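Local coordinates for capsular polysaccharide export system protein KpsC (Thermosulfurimonas dismutans, PDB 6MGD) that probably transfers the sugar Kdo to form beta(2,7) linkages in the glycolipid anchor of Gram-negative bacterial capsules, at residues 19-24 with 45-50; 26-29 with 33-36. One frame throughout, in Å; residues are numbered along the deposited sequence.

Interaction 1 (19-24 with 45-50); sequences RFFPTV and RLLVWG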
# COMPACT_ATOMS: atom_id res chain seq x y z
N ARG A 19 -6.48 11.34 -16.29
CA ARG A 19 -7.22 12.10 -15.30
C ARG A 19 -6.28 12.81 -14.33
O ARG A 19 -6.53 13.95 -13.92
CB ARG A 19 -8.18 11.19 -14.54
CG ARG A 19 -9.21 10.49 -15.41
CD ARG A 19 -10.00 9.46 -14.63
NE ARG A 19 -10.46 9.98 -13.34
CZ ARG A 19 -11.54 10.74 -13.18
NH1 ARG A 19 -11.87 11.16 -11.98
NH2 ARG A 19 -12.28 11.09 -14.23
N PHE A 20 -5.19 12.14 -13.96
CA PHE A 20 -4.21 12.71 -13.03
C PHE A 20 -3.10 13.45 -13.75
O PHE A 20 -2.56 14.43 -13.22
CB PHE A 20 -3.63 11.61 -12.15
CG PHE A 20 -4.66 10.87 -11.35
CD1 PHE A 20 -5.38 9.83 -11.91
CD2 PHE A 20 -4.91 11.21 -10.03
CE1 PHE A 20 -6.33 9.15 -11.17
CE2 PHE A 20 -5.86 10.54 -9.29
CZ PHE A 20 -6.57 9.51 -9.86
N PHE A 21 -2.73 13.01 -14.96
CA PHE A 21 -1.73 13.67 -15.79
C PHE A 21 -2.39 14.05 -17.11
O PHE A 21 -2.37 13.27 -18.07
CB PHE A 21 -0.52 12.77 -16.02
CG PHE A 21 0.16 12.34 -14.75
CD1 PHE A 21 1.16 13.12 -14.19
CD2 PHE A 21 -0.19 11.15 -14.13
CE1 PHE A 21 1.80 12.72 -13.03
CE2 PHE A 21 0.44 10.75 -12.97
CZ PHE A 21 1.43 11.54 -12.41
N PRO A 22 -3.00 15.23 -17.19
CA PRO A 22 -3.67 15.63 -18.44
C PRO A 22 -2.72 15.89 -19.60
O PRO A 22 -3.18 16.04 -20.74
CB PRO A 22 -4.43 16.90 -18.05
CG PRO A 22 -3.64 17.46 -16.92
CD PRO A 22 -3.10 16.28 -16.16
N THR A 23 -1.41 15.96 -19.34
CA THR A 23 -0.42 16.24 -20.38
C THR A 23 0.25 14.98 -20.90
O THR A 23 1.33 15.07 -21.50
CB THR A 23 0.63 17.22 -19.85
OG1 THR A 23 1.35 16.61 -18.77
CG2 THR A 23 -0.03 18.50 -19.35
N VAL A 24 -0.35 13.81 -20.68
CA VAL A 24 0.18 12.58 -21.26
C VAL A 24 0.13 12.70 -22.77
O VAL A 24 -0.89 13.09 -23.35
CB VAL A 24 -0.60 11.36 -20.75
CG1 VAL A 24 -0.28 10.13 -21.58
CG2 VAL A 24 -0.28 11.10 -19.29
N ARG A 45 9.88 12.63 -19.28
CA ARG A 45 9.21 12.16 -18.08
C ARG A 45 8.46 10.89 -18.44
O ARG A 45 7.50 10.93 -19.22
CB ARG A 45 8.26 13.22 -17.52
CG ARG A 45 8.94 14.44 -16.93
CD ARG A 45 7.91 15.48 -16.53
NE ARG A 45 8.43 16.43 -15.55
CZ ARG A 45 8.95 17.61 -15.85
NH1 ARG A 45 9.39 18.41 -14.89
NH2 ARG A 45 9.04 18.00 -17.12
N LEU A 46 8.89 9.76 -17.88
CA LEU A 46 8.30 8.47 -18.18
C LEU A 46 7.39 8.03 -17.03
O LEU A 46 7.79 8.11 -15.86
CB LEU A 46 9.38 7.41 -18.43
CG LEU A 46 8.89 6.06 -18.96
CD1 LEU A 46 8.26 6.24 -20.33
CD2 LEU A 46 10.04 5.06 -19.01
N LEU A 47 6.18 7.60 -17.36
CA LEU A 47 5.26 7.03 -16.39
C LEU A 47 5.32 5.51 -16.49
O LEU A 47 4.97 4.94 -17.53
CB LEU A 47 3.83 7.53 -16.63
CG LEU A 47 3.61 9.03 -16.40
CD1 LEU A 47 2.18 9.43 -16.71
CD2 LEU A 47 3.98 9.41 -14.98
N VAL A 48 5.77 4.87 -15.42
CA VAL A 48 5.86 3.41 -15.36
C VAL A 48 4.99 2.93 -14.22
O VAL A 48 4.72 3.66 -13.26
CB VAL A 48 7.33 2.93 -15.19
CG1 VAL A 48 7.77 3.03 -13.74
CG2 VAL A 48 7.49 1.52 -15.72
N TRP A 49 4.52 1.69 -14.33
CA TRP A 49 3.59 1.12 -13.37
C TRP A 49 4.32 0.15 -12.45
O TRP A 49 4.86 -0.86 -12.90
CB TRP A 49 2.44 0.40 -14.08
CG TRP A 49 1.43 -0.12 -13.11
CD1 TRP A 49 1.36 -1.38 -12.59
CD2 TRP A 49 0.35 0.61 -12.53
NE1 TRP A 49 0.29 -1.48 -11.73
CE2 TRP A 49 -0.34 -0.27 -11.67
CE3 TRP A 49 -0.11 1.93 -12.65
CZ2 TRP A 49 -1.46 0.12 -10.94
CZ3 TRP A 49 -1.22 2.32 -11.92
CH2 TRP A 49 -1.88 1.42 -11.08
N GLY A 50 4.32 0.47 -11.16
CA GLY A 50 4.85 -0.46 -10.17
C GLY A 50 6.32 -0.75 -10.41
O GLY A 50 7.13 0.15 -10.64

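Interaction 2 (26-29 with 33-36); sequences GNLS and EVED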
# COMPACT_ATOMS: atom_id res chain seq x y z
N GLY A 26 2.22 10.32 -25.23
CA GLY A 26 2.39 9.12 -26.03
C GLY A 26 2.78 7.95 -25.16
O GLY A 26 3.22 8.11 -24.02
N ASN A 27 2.61 6.76 -25.72
CA ASN A 27 2.87 5.51 -25.02
C ASN A 27 4.09 4.84 -25.65
O ASN A 27 4.04 4.41 -26.81
CB ASN A 27 1.65 4.59 -25.06
CG ASN A 27 1.81 3.38 -24.17
OD1 ASN A 27 1.85 3.49 -22.95
ND2 ASN A 27 1.90 2.20 -24.79
N LEU A 28 5.18 4.77 -24.89
CA LEU A 28 6.41 4.12 -25.34
C LEU A 28 6.34 2.64 -25.01
O LEU A 28 6.01 2.27 -23.87
CB LEU A 28 7.62 4.77 -24.69
CG LEU A 28 7.61 6.31 -24.69
CD1 LEU A 28 8.82 6.87 -23.96
CD2 LEU A 28 7.54 6.85 -26.11
N SER A 29 6.65 1.79 -25.99
CA SER A 29 6.41 0.36 -25.88
C SER A 29 7.68 -0.47 -25.69
O SER A 29 7.59 -1.70 -25.63
CB SER A 29 5.66 -0.14 -27.12
OG SER A 29 4.34 0.37 -27.16
N GLU A 33 12.63 2.68 -27.48
CA GLU A 33 11.84 3.88 -27.74
C GLU A 33 12.07 4.93 -26.67
O GLU A 33 12.05 6.13 -26.97
CB GLU A 33 10.36 3.52 -27.83
CG GLU A 33 10.02 2.60 -28.99
CD GLU A 33 8.54 2.30 -29.09
OE1 GLU A 33 7.73 3.07 -28.54
OE2 GLU A 33 8.20 1.28 -29.72
N VAL A 34 12.29 4.52 -25.42
CA VAL A 34 12.61 5.47 -24.36
C VAL A 34 13.96 6.13 -24.62
O VAL A 34 14.11 7.34 -24.47
CB VAL A 34 12.55 4.77 -22.99
CG1 VAL A 34 12.86 5.76 -21.88
CG2 VAL A 34 11.19 4.13 -22.77
N GLU A 35 14.96 5.34 -25.02
CA GLU A 35 16.28 5.90 -25.27
C GLU A 35 16.28 6.81 -26.49
O GLU A 35 16.93 7.86 -26.49
CB GLU A 35 17.31 4.78 -25.43
CG GLU A 35 17.37 3.76 -24.29
CD GLU A 35 18.14 4.25 -23.07
OE1 GLU A 35 18.00 5.43 -22.68
OE2 GLU A 35 18.90 3.44 -22.50
N ASP A 36 15.56 6.42 -27.55
CA ASP A 36 15.52 7.24 -28.75
C ASP A 36 14.87 8.59 -28.47
O ASP A 36 15.37 9.63 -28.92
CB ASP A 36 14.76 6.51 -29.86
CG ASP A 36 15.42 5.21 -30.26
OD1 ASP A 36 16.66 5.12 -30.18
OD2 ASP A 36 14.68 4.28 -30.65

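Interaction 1 (19-24 with 45-50)
F21 and V24 meet L47 on one side of the mixed sheet in the Rossmann-like half expected of a GT-B glycosyltransferase. The turn carrying the first two leads from helix 11-20 into edge strand 24-28, and L47 projects from strand 44-49. Strand 4-7 runs between these two strands, so the contact spans it on the face where helix 11-20 lies.

The aromatic part is a CH-pi contact. CD1 of L47 sits over one face of the F21 ring, 4.2 Å from its centroid and 25° off the normal, displaced toward the rim where CG and CD2 lie. The F21 ring also meets the ring of F4 and touches L89 and A91 of strand 88-92, which sets it within a wider apolar layer.

The aliphatic part uses the same methyl: CG2 of V24 touches L47 CD1 at 3.9 Å. L47 can serve both neighbours because its chain is drawn out beyond CB, with CD1 anti to CA (chi2 178°), and this carries the methyl well away from the strand.

No hydrogen bond joins the two segments. The backbone of L47 is bonded instead to Y5 and Y7, and F21 to V24 forms a type I beta turn that brings both side chains round to L47. That turn is closed by a weak bond from V24 N to F21 O, 3.3 Å long.

Interaction 2 (26-29 with 33-36)
The carboxylate of E33 faces the backbone N-H of S29, which meets OE1 from above the plane of the group, 65° out of it. The hydrogen bond from S29 N to E33 OE1 measures 3.1 Å and is nearly straight at the hydrogen, 173°. OE1 also lies 3.6 Å from L28 CA, while OE2 is 3.9 Å from S29 CB, so the carboxylate rests against the backbone where the strand gives way to the turn. Beyond CG the E33 chain is extended (chi2 -178°), which spans the gap from the helix to S29.

The two segments are consecutive elements of a right-handed beta-alpha-beta crossover of the Rossmann type: strand 24-28, held beside strand 4-7 by backbone bonds from G26 and L28 to T6, ends, a short turn follows, and helix 31-41 sets off toward strand 44-49. At the start of that helix E33 N makes a weak hydrogen bond to S30 OG. Without the carboxylate, as with an alanine at E33, S29 N would probably lose its mate and the turn between strand and helix be less firmly tied.

Deeper in, L28 and V34 provide the apolar half of the contact, their side chains at about a right angle. Both residues pack further onto L46 of strand 44-49, and CD1 of L28 touches V34 CG2 at 3.8 Å.

How the interactions relate
Strand 44-49 is the common element. Its neighbouring residues L46 and L47 send their side chains to opposite faces of the same sheet, L47 into interaction 1 and L46 toward interaction 2. The direct touch between the two is made by L46, with CD1 3.7 Å from L28 CD1 and CD2 4.0 Å from V34 CG2. The centres lie about 13 Å apart. Edge strand 24-28 serves both as well: V24 at its start belongs to 19-24, and L28 at its end to 26-29. Interaction 1 is buried, whereas interaction 2 lies nearer the surface, with centres about 19 Å and 28 Å from that of the chain.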